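Putative thioesterase (Novosphingobium aromaticivorans, PDB 3CJY) probably hydrolyses acyl-CoA thioesters, as a double-hotdog member of the acyl-CoA thioesterase family, and binds calcium. Local coordinates at residues 42-47 / 99-104; 164-169 / 192-197; 179-184 / 246-251. All coordinates share one frame; numbering follows the deposited sequence. Where two conformers were deposited one is given.

Interaction 1: residues 42-47 / 99-104; sequences ALALDV and LVFHSG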
loop_
_atom_site.group_PDB
_atom_site.type_symbol
_atom_site.label_atom_id
_atom_site.label_comp_id
_atom_site.label_asym_id
_atom_site.label_seq_id
_atom_site.Cartn_x
_atom_site.Cartn_y
_atom_site.Cartn_z
ATOM N N ALA A 42 3.038 -1.392 -13.901
ATOM C CA ALA A 42 2.296 -2.105 -14.949
ATOM C C ALA A 42 3.075 -3.287 -15.497
ATOM O O ALA A 42 2.553 -4.383 -15.674
ATOM C CB ALA A 42 1.913 -1.159 -16.072
ATOM N N LEU A 43 4.357 -3.047 -15.779
ATOM C CA LEU A 43 5.258 -4.049 -16.351
ATOM C C LEU A 43 5.513 -5.163 -15.363
ATOM O O LEU A 43 5.534 -6.336 -15.708
ATOM C CB LEU A 43 6.564 -3.378 -16.807
ATOM C CG LEU A 43 6.537 -2.596 -18.128
ATOM C CD1 LEU A 43 7.628 -1.517 -18.247
ATOM C CD2 LEU A 43 6.603 -3.572 -19.320
ATOM N N ALA A 44 5.682 -4.786 -14.114
ATOM C CA ALA A 44 5.946 -5.797 -13.076
ATOM C C ALA A 44 4.721 -6.712 -12.952
ATOM O O ALA A 44 4.825 -7.970 -12.877
ATOM C CB ALA A 44 6.288 -5.109 -11.759
ATOM N N LEU A 45 3.539 -6.101 -12.952
ATOM C CA LEU A 45 2.327 -6.877 -12.827
ATOM C C LEU A 45 2.043 -7.727 -14.044
ATOM O O LEU A 45 1.507 -8.828 -13.936
ATOM C CB LEU A 45 1.136 -5.979 -12.574
ATOM C CG LEU A 45 1.132 -5.091 -11.326
ATOM C CD1 LEU A 45 -0.133 -4.214 -11.360
ATOM C CD2 LEU A 45 1.210 -5.944 -10.068
ATOM N N ASP A 46 2.450 -7.218 -15.201
ATOM C CA ASP A 46 2.229 -7.891 -16.473
ATOM C C ASP A 46 3.059 -9.186 -16.518
ATOM O O ASP A 46 2.523 -10.266 -16.731
ATOM C CB ASP A 46 2.584 -6.964 -17.654
ATOM C CG ASP A 46 2.131 -7.524 -18.996
ATOM O OD1 ASP A 46 0.916 -7.496 -19.274
ATOM O OD2 ASP A 46 2.979 -7.976 -19.779
ATOM N N VAL A 47 4.343 -9.060 -16.210
ATOM C CA VAL A 47 5.282 -10.203 -16.275
ATOM C C VAL A 47 4.930 -11.263 -15.218
ATOM O O VAL A 47 5.072 -12.467 -15.452
ATOM C CB VAL A 47 6.787 -9.762 -16.231
ATOM C CG1 VAL A 47 7.066 -8.881 -17.425
ATOM C CG2 VAL A 47 7.210 -9.065 -14.905
ATOM N N LEU A 99 20.066 -2.635 -9.939
ATOM C CA LEU A 99 18.677 -2.705 -9.450
ATOM C C LEU A 99 17.991 -1.347 -9.495
ATOM O O LEU A 99 18.467 -0.362 -8.917
ATOM C CB LEU A 99 18.632 -3.221 -8.015
ATOM C CG LEU A 99 17.283 -3.604 -7.441
ATOM C CD1 LEU A 99 16.669 -4.790 -8.210
ATOM C CD2 LEU A 99 17.426 -3.928 -5.975
ATOM N N VAL A 100 16.861 -1.308 -10.181
ATOM C CA VAL A 100 16.064 -0.081 -10.290
ATOM C C VAL A 100 14.748 -0.186 -9.506
ATOM O O VAL A 100 14.203 0.804 -9.031
ATOM C CB VAL A 100 15.856 0.372 -11.752
ATOM C CG1 VAL A 100 17.202 0.730 -12.377
ATOM C CG2 VAL A 100 15.125 -0.660 -12.581
ATOM N N PHE A 101 14.269 -1.408 -9.318
ATOM C CA PHE A 101 13.079 -1.659 -8.494
ATOM C C PHE A 101 12.943 -3.129 -8.134
ATOM O O PHE A 101 13.518 -3.972 -8.769
ATOM C CB PHE A 101 11.749 -1.106 -9.124
ATOM C CG PHE A 101 11.289 -1.819 -10.376
ATOM C CD1 PHE A 101 10.737 -3.078 -10.323
ATOM C CD2 PHE A 101 11.362 -1.194 -11.596
ATOM C CE1 PHE A 101 10.319 -3.710 -11.477
ATOM C CE2 PHE A 101 10.976 -1.841 -12.749
ATOM C CZ PHE A 101 10.443 -3.086 -12.674
ATOM N N HIS A 102 12.225 -3.387 -7.044
ATOM C CA HIS A 102 11.855 -4.740 -6.649
ATOM C C HIS A 102 10.410 -4.691 -6.177
ATOM O O HIS A 102 9.915 -3.676 -5.670
ATOM C CB HIS A 102 12.794 -5.357 -5.621
ATOM C CG HIS A 102 12.712 -4.706 -4.274
ATOM N ND1 HIS A 102 11.889 -5.186 -3.267
ATOM C CD2 HIS A 102 13.356 -3.632 -3.761
ATOM C CE1 HIS A 102 12.019 -4.407 -2.203
ATOM N NE2 HIS A 102 12.903 -3.464 -2.474
ATOM N N SER A 103 9.724 -5.815 -6.310
ATOM C CA SER A 103 8.298 -5.872 -6.001
ATOM C C SER A 103 7.832 -7.218 -5.510
ATOM O O SER A 103 8.453 -8.240 -5.741
ATOM C CB SER A 103 7.494 -5.514 -7.240
ATOM O OG SER A 103 7.750 -6.472 -8.218
ATOM N N GLY A 104 6.694 -7.159 -4.846
ATOM C CA GLY A 104 5.974 -8.333 -4.342
ATOM C C GLY A 104 4.549 -8.250 -4.845
ATOM O O GLY A 104 3.898 -7.222 -4.734
#
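Ala44, on helix 37-52, meets two side chains of strand 98-107 with its methyl group alone. Ala44 CB lies 4.1 Å from Ser103 OG and 4.3 Å from Phe101 CE1, the methyl lying oblique to the ring. The touch on Phe101 is apolar, that on the serine hydroxyl is van der Waals contact, and no hydrogen bond crosses between the segments. Phe101 and Ser103 stand two places apart on the strand and turn to the same face, the one that looks at the helix. Small residues suit both backbones here: Ala44 and Ser103 allow their CA atoms to come within 7.5 Å of each other.

With OG set between backbone N and carbonyl carbon (chi1 63°), the hydroxyl of Ser103 comes beside the alanine methyl. That oxygen is buried, but it is satisfied by a hydrogen bond to Val91 O on the adjoining strand 87-95, which lets a polar residue sit under an alanine. Further along, Val100 and Phe101 both face Gly93 in a classic beta bulge. The aromatic ring also packs on Leu61 of the adjoining strand 56-63 and on Leu73 of strand 72-79. On the helix, Val47 O receives a hydrogen bond from Thr51 OG1, and Thr51 belongs to the calcium site.

A helix lying against a curved antiparallel sheet is the hallmark of the hotdog fold. Here the attachment depends on van der Waals packing between buried groups, with the one hydroxyl involved bonded within the sheet instead of to the helix.

Interaction 2: residues 164-169 / 192-197; sequences TRLWLR and LGRATG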
loop_
_atom_site.group_PDB
_atom_site.type_symbol
_atom_site.label_atom_id
_atom_site.label_comp_id
_atom_site.label_asym_id
_atom_site.label_seq_id
_atom_site.Cartn_x
_atom_site.Cartn_y
_atom_site.Cartn_z
ATOM N N THR A 164 -7.563 15.674 -5.348
ATOM C CA THR A 164 -7.492 15.913 -6.806
ATOM C C THR A 164 -8.282 14.794 -7.476
ATOM O O THR A 164 -8.039 13.600 -7.225
ATOM C CB THR A 164 -6.061 15.988 -7.317
ATOM O OG1 THR A 164 -5.411 17.148 -6.764
ATOM C CG2 THR A 164 -6.020 16.031 -8.856
ATOM N N ARG A 165 -9.273 15.196 -8.268
ATOM C CA ARG A 165 -10.119 14.256 -9.024
ATOM C C ARG A 165 -10.061 14.569 -10.508
ATOM O O ARG A 165 -10.394 15.661 -10.945
ATOM C CB ARG A 165 -11.542 14.275 -8.516
ATOM C CG ARG A 165 -11.672 13.850 -7.095
ATOM C CD ARG A 165 -13.014 14.113 -6.470
ATOM N NE ARG A 165 -13.135 13.326 -5.258
ATOM C CZ ARG A 165 -13.827 13.678 -4.197
ATOM N NH1 ARG A 165 -14.428 14.853 -4.177
ATOM N NH2 ARG A 165 -13.883 12.866 -3.156
ATOM N N LEU A 166 -9.501 13.623 -11.253
ATOM C CA LEU A 166 -9.321 13.744 -12.697
ATOM C C LEU A 166 -10.023 12.608 -13.450
ATOM O O LEU A 166 -10.011 11.458 -13.000
ATOM C CB LEU A 166 -7.808 13.654 -13.007
ATOM C CG LEU A 166 -6.910 14.654 -12.314
ATOM C CD1 LEU A 166 -5.446 14.297 -12.713
ATOM C CD2 LEU A 166 -7.219 16.025 -12.759
ATOM N N TRP A 167 -10.604 12.935 -14.598
ATOM C CA TRP A 167 -11.041 11.935 -15.548
ATOM C C TRP A 167 -9.841 11.684 -16.475
ATOM O O TRP A 167 -9.259 12.614 -17.063
ATOM C CB TRP A 167 -12.253 12.376 -16.378
ATOM C CG TRP A 167 -13.556 12.346 -15.682
ATOM C CD1 TRP A 167 -14.295 13.420 -15.301
ATOM C CD2 TRP A 167 -14.290 11.192 -15.287
ATOM N NE1 TRP A 167 -15.459 13.010 -14.723
ATOM C CE2 TRP A 167 -15.474 11.646 -14.658
ATOM C CE3 TRP A 167 -14.076 9.834 -15.379
ATOM C CZ2 TRP A 167 -16.454 10.758 -14.178
ATOM C CZ3 TRP A 167 -15.040 8.960 -14.888
ATOM C CH2 TRP A 167 -16.204 9.421 -14.307
ATOM N N LEU A 168 -9.494 10.418 -16.629
ATOM C CA LEU A 168 -8.373 9.998 -17.469
ATOM C C LEU A 168 -8.810 8.998 -18.516
ATOM O O LEU A 168 -9.595 8.124 -18.251
ATOM C CB LEU A 168 -7.269 9.325 -16.636
ATOM C CG LEU A 168 -6.710 10.144 -15.480
ATOM C CD1 LEU A 168 -5.726 9.234 -14.683
ATOM C CD2 LEU A 168 -6.070 11.446 -15.942
ATOM N N ARG A 169 -8.296 9.158 -19.721
ATOM C CA ARG A 169 -8.626 8.229 -20.783
ATOM C C ARG A 169 -7.429 8.060 -21.700
ATOM O O ARG A 169 -6.866 9.071 -22.195
ATOM C CB ARG A 169 -9.823 8.716 -21.591
ATOM C CG ARG A 169 -10.206 7.663 -22.648
ATOM C CD ARG A 169 -11.444 8.023 -23.409
ATOM N NE ARG A 169 -11.375 9.273 -24.161
ATOM C CZ ARG A 169 -12.439 9.770 -24.807
ATOM N NH1 ARG A 169 -13.586 9.106 -24.786
ATOM N NH2 ARG A 169 -12.377 10.925 -25.472
ATOM N N LEU A 192 0.062 15.660 -5.525
ATOM C CA LEU A 192 0.974 16.262 -4.519
ATOM C C LEU A 192 1.281 17.704 -4.909
ATOM O O LEU A 192 1.253 18.615 -4.081
ATOM C CB LEU A 192 2.231 15.431 -4.369
ATOM C CG LEU A 192 3.261 16.008 -3.417
ATOM C CD1 LEU A 192 2.661 16.235 -2.004
ATOM C CD2 LEU A 192 4.546 15.144 -3.420
ATOM N N GLY A 193 1.557 17.917 -6.195
ATOM C CA GLY A 193 1.886 19.253 -6.703
ATOM C C GLY A 193 0.733 20.194 -6.462
ATOM O O GLY A 193 0.908 21.341 -6.118
ATOM N N ARG A 194 -0.477 19.680 -6.587
ATOM C CA ARG A 194 -1.643 20.521 -6.323
ATOM C C ARG A 194 -1.841 20.849 -4.830
ATOM O O ARG A 194 -2.253 21.938 -4.470
ATOM C CB ARG A 194 -2.927 19.901 -6.838
ATOM C CG ARG A 194 -2.895 19.764 -8.350
ATOM C CD ARG A 194 -4.276 19.732 -8.922
ATOM N NE ARG A 194 -4.205 19.726 -10.385
ATOM C CZ ARG A 194 -5.264 19.630 -11.179
ATOM N NH1 ARG A 194 -6.478 19.553 -10.653
ATOM N NH2 ARG A 194 -5.096 19.632 -12.492
ATOM N N ALA A 195 -1.579 19.862 -3.986
ATOM C CA ALA A 195 -1.811 19.979 -2.556
ATOM C C ALA A 195 -0.782 20.925 -1.974
ATOM O O ALA A 195 -1.094 21.699 -1.080
ATOM C CB ALA A 195 -1.721 18.625 -1.877
ATOM N N THR A 196 0.434 20.884 -2.505
ATOM C CA THR A 196 1.494 21.744 -1.952
ATOM C C THR A 196 1.572 23.101 -2.635
ATOM O O THR A 196 1.928 24.109 -2.005
ATOM C CB THR A 196 2.873 21.102 -2.036
ATOM O OG1 THR A 196 3.185 20.854 -3.396
ATOM C CG2 THR A 196 2.914 19.839 -1.286
ATOM N N GLY A 197 1.241 23.126 -3.916
ATOM C CA GLY A 197 1.322 24.369 -4.714
ATOM C C GLY A 197 2.583 24.335 -5.555
ATOM O O GLY A 197 2.927 25.305 -6.234
HETATM O O HOH W 1 -7.231 19.509 -7.687
#
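In the C-terminal hotdog domain, the side chain of Arg194 reaches from the last part of helix 188-196 over Thr164 and Leu166 of strand 163-170. Its chain is extended from CG to NE and crosses the threonine at about a right angle. Thr164 OG1 touches the aliphatic part, 3.6 Å from Arg194 CD and 3.7 Å from Arg194 CB. With OG1 beside the backbone N (chi1 -66°), Thr164 CG2 falls anti to that nitrogen and comes 4.0 Å from Arg194 NH1. Leu166 CD2 approaches the same guanidinium obliquely, 4.2 Å from both Arg194 NH1 and Arg194 NH2.

No direct hydrogen bond joins the segments. A water mediates instead: it lies 3.1 Å from Thr164 OG1 and accepts from Arg194 NH1, in the plane of the guanidinium at its edge. The charge is met by Glu153 of strand 149-153, in a salt bridge through NH2. Arginine suits this partly exposed place, since its long methylene chain packs while its tip finds polar partners. Replaced by an alanine here, the residue would probably leave Glu153 without this mate and uncover Thr164 and Leu166.

Just beyond, Thr196 OG1 and Thr196 N both bond to Leu192 O, and Gly197 is the first residue to leave helical angles, with positive phi. Between these two segments Arg194 carries the contact from the helix side, helping to lay helix 188-196 beside strand 163-170 of the hotdog domain.

Interaction 3: residues 179-184 / 246-251; sequences ASLAMF and RLLATG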
loop_
_atom_site.group_PDB
_atom_site.type_symbol
_atom_site.label_atom_id
_atom_site.label_comp_id
_atom_site.label_asym_id
_atom_site.label_seq_id
_atom_site.Cartn_x
_atom_site.Cartn_y
_atom_site.Cartn_z
ATOM N N ALA A 179 -2.663 -3.104 -16.270
ATOM C CA ALA A 179 -1.585 -2.210 -16.744
ATOM C C ALA A 179 -2.067 -0.762 -16.727
ATOM O O ALA A 179 -1.419 0.136 -16.146
ATOM C CB ALA A 179 -1.105 -2.592 -18.115
ATOM N N SER A 180 -3.238 -0.537 -17.297
ATOM C CA SER A 180 -3.816 0.802 -17.336
ATOM C C SER A 180 -4.055 1.345 -15.941
ATOM O O SER A 180 -3.775 2.480 -15.661
ATOM C CB SER A 180 -5.135 0.848 -18.142
ATOM O OG SER A 180 -4.861 0.601 -19.514
ATOM N N LEU A 181 -4.612 0.516 -15.068
ATOM C CA LEU A 181 -4.900 0.932 -13.677
ATOM C C LEU A 181 -3.580 1.281 -12.902
ATOM O O LEU A 181 -3.489 2.276 -12.207
ATOM C CB LEU A 181 -5.727 -0.162 -12.985
ATOM C CG LEU A 181 -7.140 -0.392 -13.553
ATOM C CD1 LEU A 181 -7.747 -1.664 -12.986
ATOM C CD2 LEU A 181 -8.025 0.863 -13.330
ATOM N N ALA A 182 -2.537 0.467 -13.109
ATOM C CA ALA A 182 -1.268 0.716 -12.468
ATOM C C ALA A 182 -0.744 2.084 -12.927
ATOM O O ALA A 182 -0.203 2.843 -12.156
ATOM C CB ALA A 182 -0.247 -0.395 -12.803
HETATM N N MSE A 183 -0.915 2.386 -14.207
HETATM C CA MSE A 183 -0.394 3.639 -14.749
HETATM C C MSE A 183 -1.194 4.825 -14.163
HETATM O O MSE A 183 -0.629 5.824 -13.738
HETATM C CB MSE A 183 -0.369 3.577 -16.278
HETATM C CG MSE A 183 0.892 2.836 -16.710
HETATM SE SE MSE A 183 1.101 2.566 -18.639
HETATM C CE MSE A 183 -0.035 1.275 -18.759
ATOM N N PHE A 184 -2.524 4.711 -14.149
ATOM C CA PHE A 184 -3.360 5.789 -13.648
ATOM C C PHE A 184 -3.208 6.036 -12.144
ATOM O O PHE A 184 -3.381 7.163 -11.645
ATOM C CB PHE A 184 -4.834 5.543 -13.998
ATOM C CG PHE A 184 -5.150 5.674 -15.474
ATOM C CD1 PHE A 184 -4.322 6.405 -16.327
ATOM C CD2 PHE A 184 -6.360 5.211 -15.972
ATOM C CE1 PHE A 184 -4.706 6.637 -17.673
ATOM C CE2 PHE A 184 -6.716 5.398 -17.324
ATOM C CZ PHE A 184 -5.856 6.094 -18.162
ATOM N N ARG A 246 -18.177 2.090 -10.601
ATOM C CA ARG A 246 -17.618 0.803 -10.126
ATOM C C ARG A 246 -16.181 1.013 -9.784
ATOM O O ARG A 246 -15.429 1.644 -10.545
ATOM C CB ARG A 246 -17.783 -0.288 -11.158
ATOM C CG ARG A 246 -17.174 -1.641 -10.696
ATOM C CD ARG A 246 -17.568 -2.848 -11.582
ATOM N NE ARG A 246 -17.182 -2.711 -12.972
ATOM C CZ ARG A 246 -16.081 -3.219 -13.524
ATOM N NH1 ARG A 246 -15.220 -3.888 -12.795
ATOM N NH2 ARG A 246 -15.831 -3.009 -14.817
ATOM N N LEU A 247 -15.804 0.514 -8.602
ATOM C CA LEU A 247 -14.446 0.610 -8.121
ATOM C C LEU A 247 -13.603 -0.510 -8.762
ATOM O O LEU A 247 -13.935 -1.694 -8.671
ATOM C CB LEU A 247 -14.424 0.549 -6.600
ATOM C CG LEU A 247 -13.094 0.765 -5.881
ATOM C CD1 LEU A 247 -13.358 1.190 -4.406
ATOM C CD2 LEU A 247 -12.157 -0.397 -5.948
ATOM N N LEU A 248 -12.580 -0.089 -9.483
ATOM C CA LEU A 248 -11.671 -1.003 -10.188
ATOM C C LEU A 248 -10.454 -1.348 -9.358
ATOM O O LEU A 248 -10.005 -2.520 -9.253
ATOM C CB LEU A 248 -11.279 -0.366 -11.536
ATOM C CG LEU A 248 -12.418 0.054 -12.437
ATOM C CD1 LEU A 248 -11.827 0.678 -13.743
ATOM C CD2 LEU A 248 -13.389 -1.109 -12.730
ATOM N N ALA A 249 -9.838 -0.303 -8.805
ATOM C CA ALA A 249 -8.640 -0.496 -8.013
ATOM C C ALA A 249 -8.401 0.619 -7.052
ATOM O O ALA A 249 -9.069 1.677 -7.120
ATOM C CB ALA A 249 -7.414 -0.632 -8.949
ATOM N N THR A 250 -7.505 0.376 -6.102
ATOM C CA THR A 250 -6.964 1.449 -5.263
ATOM C C THR A 250 -5.453 1.358 -5.302
ATOM O O THR A 250 -4.889 0.355 -5.710
ATOM C CB THR A 250 -7.390 1.389 -3.797
ATOM O OG1 THR A 250 -6.909 0.175 -3.212
ATOM C CG2 THR A 250 -8.917 1.408 -3.630
ATOM N N GLY A 251 -4.812 2.439 -4.889
ATOM C CA GLY A 251 -3.364 2.517 -4.887
ATOM C C GLY A 251 -2.900 3.529 -3.871
ATOM O O GLY A 251 -3.679 4.248 -3.279
#
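Ser180 OG, beside the Leu181 that packs on Leu248 and Ala249, has two partners: a hydrogen bond to Pro175 O and a weak one with Arg170 NH1. Ser180 N is bonded to Asp177 OD1 at the start of helix 178-185, so the first turn is held from the residues before it. Inside the helix, Met183 N binds Ala179 O at 3.0 Å. Serine suits this buried position because its short side chain can return its hydroxyl to the preceding loop.

The contact itself is apolar. Both methyls of Leu181 reach strand 247-256 and straddle Leu248 CB, which lies 3.9 Å from Leu181 CD2 and 4.0 Å from Leu181 CD1. Leu181 CD2 also touches Leu248 CD1 at 3.8 Å, and Leu181 CD1 also meets Ala249 CB at 4.2 Å. The two leucines cross at about a right angle. In Leu248, chi1 of -54° together with an extended chi2 of 180° carries CD1 to Leu181. Its other methyl, CD2, lies over one face of the Arg246 guanidinium, offset toward the rim. The classic bulge in which Leu248 and Ala249 both face Leu240 lets two consecutive residues turn to Leu181. Alanine, being small, admits the branched leucine.

Around this core, Leu181 also packs on Leu240 of strand 233-241. Phe184 touches Leu168 on strand 163-170. Ala179 and Ala182, with their small side chains, lie against Ala42 of helix 37-52, so the short helix is wedged between that longer helix and the strands of its own domain.

From the N terminus, interaction 1 comes first: helix 37-52 is joined to strand 98-107 across 51 intervening residues, all within the N-terminal hotdog range, and it closes before the others open. In the C-terminal range the remaining two cross, their segments alternating as 164-169, 179-184, 192-197 and 246-251. Interaction 2 closes a short loop of 22 residues, and interaction 3 a longer one of 61. Helix 178-185 of interaction 3 touches both strand 163-170 of interaction 2 and helix 37-52 of interaction 1. The helix-to-helix touch, which includes Leu45 on Ala182, ties the two hotdog domains together. Interactions 1 and 2, centres about 25 Å apart, do not touch.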